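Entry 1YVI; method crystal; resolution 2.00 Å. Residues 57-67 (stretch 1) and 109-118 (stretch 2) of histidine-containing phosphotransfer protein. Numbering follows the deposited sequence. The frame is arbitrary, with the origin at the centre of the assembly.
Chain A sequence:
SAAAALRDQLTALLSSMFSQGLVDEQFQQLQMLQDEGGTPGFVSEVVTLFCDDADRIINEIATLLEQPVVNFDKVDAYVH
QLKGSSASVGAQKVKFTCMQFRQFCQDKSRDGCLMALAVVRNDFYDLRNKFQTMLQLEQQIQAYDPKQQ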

# COMPACT_ATOMS: atom_id res chain seq x y z
N ILE A 57 2.74 8.34 -6.01
CA ILE A 57 2.71 7.67 -7.30
C ILE A 57 1.30 7.63 -7.90
O ILE A 57 1.13 7.74 -9.11
CB ILE A 57 3.26 6.21 -7.18
CG1 ILE A 57 4.77 6.21 -6.93
CG2 ILE A 57 3.00 5.37 -8.48
CD1 ILE A 57 5.26 4.94 -6.22
N ILE A 58 0.31 7.30 -7.09
CA ILE A 58 -1.09 7.32 -7.56
C ILE A 58 -1.39 8.69 -8.18
O ILE A 58 -1.93 8.80 -9.29
CB ILE A 58 -2.07 7.03 -6.39
CG1 ILE A 58 -1.94 5.54 -6.00
CG2 ILE A 58 -3.54 7.49 -6.77
CD1 ILE A 58 -2.65 5.10 -4.74
N ASN A 59 -0.98 9.76 -7.48
CA ASN A 59 -1.22 11.12 -8.00
C ASN A 59 -0.44 11.39 -9.26
O ASN A 59 -0.97 12.04 -10.16
CB ASN A 59 -0.88 12.17 -6.97
CG ASN A 59 -1.83 12.13 -5.78
OD1 ASN A 59 -2.97 11.72 -5.91
ND2 ASN A 59 -1.34 12.60 -4.62
N GLU A 60 0.78 10.86 -9.39
CA GLU A 60 1.53 11.03 -10.67
C GLU A 60 0.88 10.30 -11.84
O GLU A 60 0.89 10.78 -12.98
CB GLU A 60 3.01 10.55 -10.59
CG GLU A 60 3.85 11.24 -9.55
CD GLU A 60 4.36 12.63 -9.92
OE1 GLU A 60 3.98 13.16 -11.00
OE2 GLU A 60 5.16 13.19 -9.12
N ILE A 61 0.43 9.08 -11.59
CA ILE A 61 -0.33 8.36 -12.61
C ILE A 61 -1.61 9.13 -13.02
O ILE A 61 -1.85 9.30 -14.22
CB ILE A 61 -0.73 6.97 -12.12
CG1 ILE A 61 0.56 6.08 -11.95
CG2 ILE A 61 -1.60 6.23 -13.19
CD1 ILE A 61 0.29 4.82 -11.05
N ALA A 62 -2.40 9.58 -12.04
CA ALA A 62 -3.60 10.42 -12.34
C ALA A 62 -3.26 11.55 -13.29
O ALA A 62 -3.97 11.76 -14.29
CB ALA A 62 -4.28 10.92 -11.04
N THR A 63 -2.19 12.27 -13.01
CA THR A 63 -1.73 13.37 -13.85
C THR A 63 -1.39 12.94 -15.26
O THR A 63 -1.79 13.61 -16.23
CB THR A 63 -0.53 14.12 -13.22
OG1 THR A 63 -0.97 14.67 -12.00
CG2 THR A 63 0.01 15.23 -14.12
N LEU A 64 -0.67 11.82 -15.40
CA LEU A 64 -0.36 11.31 -16.71
C LEU A 64 -1.63 11.00 -17.50
O LEU A 64 -1.71 11.22 -18.75
CB LEU A 64 0.54 10.06 -16.62
CG LEU A 64 1.98 10.20 -16.08
CD1 LEU A 64 2.55 8.79 -15.87
CD2 LEU A 64 2.83 10.97 -17.08
N LEU A 65 -2.64 10.50 -16.78
CA LEU A 65 -3.91 10.08 -17.43
C LEU A 65 -4.85 11.23 -17.77
O LEU A 65 -5.86 11.02 -18.49
CB LEU A 65 -4.64 9.07 -16.54
CG LEU A 65 -3.93 7.71 -16.37
CD1 LEU A 65 -4.71 6.82 -15.35
CD2 LEU A 65 -3.80 7.01 -17.74
N GLU A 66 -4.53 12.41 -17.27
CA GLU A 66 -5.19 13.70 -17.59
C GLU A 66 -4.59 14.36 -18.84
O GLU A 66 -5.12 15.34 -19.31
CB GLU A 66 -5.11 14.65 -16.37
CG GLU A 66 -6.03 14.15 -15.20
CD GLU A 66 -5.77 14.75 -13.79
OE1 GLU A 66 -5.12 15.84 -13.70
OE2 GLU A 66 -6.26 14.12 -12.76
N GLN A 67 -3.50 13.83 -19.41
CA GLN A 67 -2.84 14.55 -20.54
C GLN A 67 -3.57 14.34 -21.88
O GLN A 67 -4.14 13.29 -22.09
CB GLN A 67 -1.39 14.14 -20.70
CG GLN A 67 -0.54 14.39 -19.48
CD GLN A 67 -0.66 15.81 -18.97
OE1 GLN A 67 -0.32 16.77 -19.68
NE2 GLN A 67 -1.18 15.97 -17.74
N SER A 109 -5.45 2.19 -23.36
CA SER A 109 -6.80 2.61 -22.99
C SER A 109 -6.73 3.55 -21.78
O SER A 109 -6.58 3.12 -20.65
CB SER A 109 -7.58 1.37 -22.58
OG SER A 109 -8.94 1.69 -22.27
N ARG A 110 -6.92 4.83 -22.01
CA ARG A 110 -6.93 5.82 -20.95
C ARG A 110 -8.03 5.47 -19.94
O ARG A 110 -7.81 5.47 -18.72
CB ARG A 110 -7.23 7.21 -21.58
CG ARG A 110 -7.33 8.31 -20.52
CD ARG A 110 -8.06 9.56 -21.03
NE ARG A 110 -7.46 10.15 -22.24
CZ ARG A 110 -6.57 11.13 -22.28
NH1 ARG A 110 -6.08 11.64 -21.16
NH2 ARG A 110 -6.13 11.60 -23.46
N ASP A 111 -9.22 5.13 -20.46
CA ASP A 111 -10.35 4.81 -19.59
C ASP A 111 -10.16 3.56 -18.80
O ASP A 111 -10.54 3.52 -17.66
CB ASP A 111 -11.67 4.78 -20.38
CG ASP A 111 -12.17 6.17 -20.80
OD1 ASP A 111 -11.51 7.25 -20.61
OD2 ASP A 111 -13.26 6.21 -21.37
N GLY A 112 -9.49 2.55 -19.36
CA GLY A 112 -9.18 1.35 -18.60
C GLY A 112 -8.17 1.65 -17.46
O GLY A 112 -8.30 1.15 -16.36
N CYS A 113 -7.13 2.43 -17.76
CA CYS A 113 -6.13 2.89 -16.78
C CYS A 113 -6.84 3.68 -15.67
O CYS A 113 -6.56 3.44 -14.49
CB CYS A 113 -5.07 3.77 -17.46
SG CYS A 113 -3.95 2.80 -18.53
N LEU A 114 -7.78 4.56 -16.04
CA LEU A 114 -8.53 5.34 -15.06
C LEU A 114 -9.36 4.47 -14.15
O LEU A 114 -9.40 4.69 -12.94
CB LEU A 114 -9.35 6.48 -15.72
CG LEU A 114 -8.61 7.74 -16.13
CD1 LEU A 114 -9.52 8.59 -17.08
CD2 LEU A 114 -8.18 8.60 -14.97
N MET A 115 -9.98 3.44 -14.71
CA MET A 115 -10.82 2.51 -13.92
C MET A 115 -9.94 1.63 -13.07
O MET A 115 -10.26 1.37 -11.90
CB MET A 115 -11.70 1.61 -14.81
CG MET A 115 -12.94 2.29 -15.43
SD MET A 115 -14.02 0.96 -16.07
CE MET A 115 -14.80 0.30 -14.56
N ALA A 116 -8.78 1.26 -13.60
CA ALA A 116 -7.80 0.48 -12.80
C ALA A 116 -7.22 1.31 -11.61
O ALA A 116 -7.04 0.79 -10.51
CB ALA A 116 -6.67 -0.08 -13.71
N LEU A 117 -6.95 2.60 -11.87
CA LEU A 117 -6.41 3.48 -10.85
C LEU A 117 -7.43 3.69 -9.74
O LEU A 117 -7.04 3.75 -8.55
CB LEU A 117 -5.97 4.82 -11.42
CG LEU A 117 -5.11 5.69 -10.45
CD1 LEU A 117 -3.76 4.94 -10.12
CD2 LEU A 117 -4.90 7.03 -11.20
N ALA A 118 -8.72 3.75 -10.10
CA ALA A 118 -9.74 3.83 -9.04
C ALA A 118 -9.69 2.60 -8.12
O ALA A 118 -9.84 2.72 -6.90
CB ALA A 118 -11.15 4.02 -9.66

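How do the two backbones lie against each other? Both stretches are largely helical, and their axes run nearly antiparallel, with 158° between their N-to-C directions and a closest approach of 10.4 Å. The register follows from this: Ile58, early in the first stretch, lies opposite Leu117, late in the second, with 7.3 Å from CA to CA, while the CA atoms of Leu65 and Arg110 are 6.3 Å apart. The C-terminal part of one helix therefore meets the first turn of the other. That first turn is capped from within its own stretch, since Ser109 OG accepts a hydrogen bond from Gly112 N at 3.1 Å.

What holds the helices together toward the later residues of stretch 2? Leu117 points its CA-to-CB bond toward the first helix and fits as a knob into a hole formed by Ile58, Ile61, Ala62 and Leu65. With chi1 near t and chi2 near p, its branched end reaches all four. Its CD2 lies 3.9 Å from Ile61 CG2, 3.9 Å from Ala62 CB and 4.2 Å from Leu65 CD1, while its CD1 is 4.2 Å from Ile58 CG2. The packing also reaches the helix backbone, for Leu117 CD2 comes within 3.7 Å of Ala62 N. That nitrogen is already engaged in a hydrogen bond to Ile58 O, at 2.9 Å, so the methyl group rests against a nitrogen whose hydrogen bond is made within the helix.

How does Leu65 extend this apolar contact? Its CA-to-CB bond points sideways, yet the end of the side chain comes nearer to the second helix, and Leu65 has the largest area covered by the other stretch. The closest of its apolar contacts is between Leu65 CD2 and Cys113 CB, at 3.5 Å. Leu114 adds a flank, its CD2 lying 3.9 Å from Leu65 CB. Leu114 remains exposed overall, whereas Leu65, Cys113 and Leu117 are buried. Because Cys113 and Leu117 are one helical turn apart, Leu65 can touch both, and it links the pocket around Leu117 to the start of the second helix.

What does Arg110 bind across the contact? The backbone oxygens of Leu65 and Gln67 face the guanidinium. Arg110 NH1 donates to Leu65 O at 2.7 Å and to Gln67 O at 2.7 Å; Arg110 NH2 also donates to Gln67 O, at 2.9 Å. Both acceptors lie at the guanidinium edge, near its plane, where its N-H groups point. The CA-to-CB bond of Arg110 is sideways, but the long side chain carries its end to these oxygens. The Gln67 side chain turns elsewhere, its NE2 donating a nearly straight hydrogen bond to Thr63 O at 2.9 Å, so across the contact Gln67 serves Arg110 through its backbone.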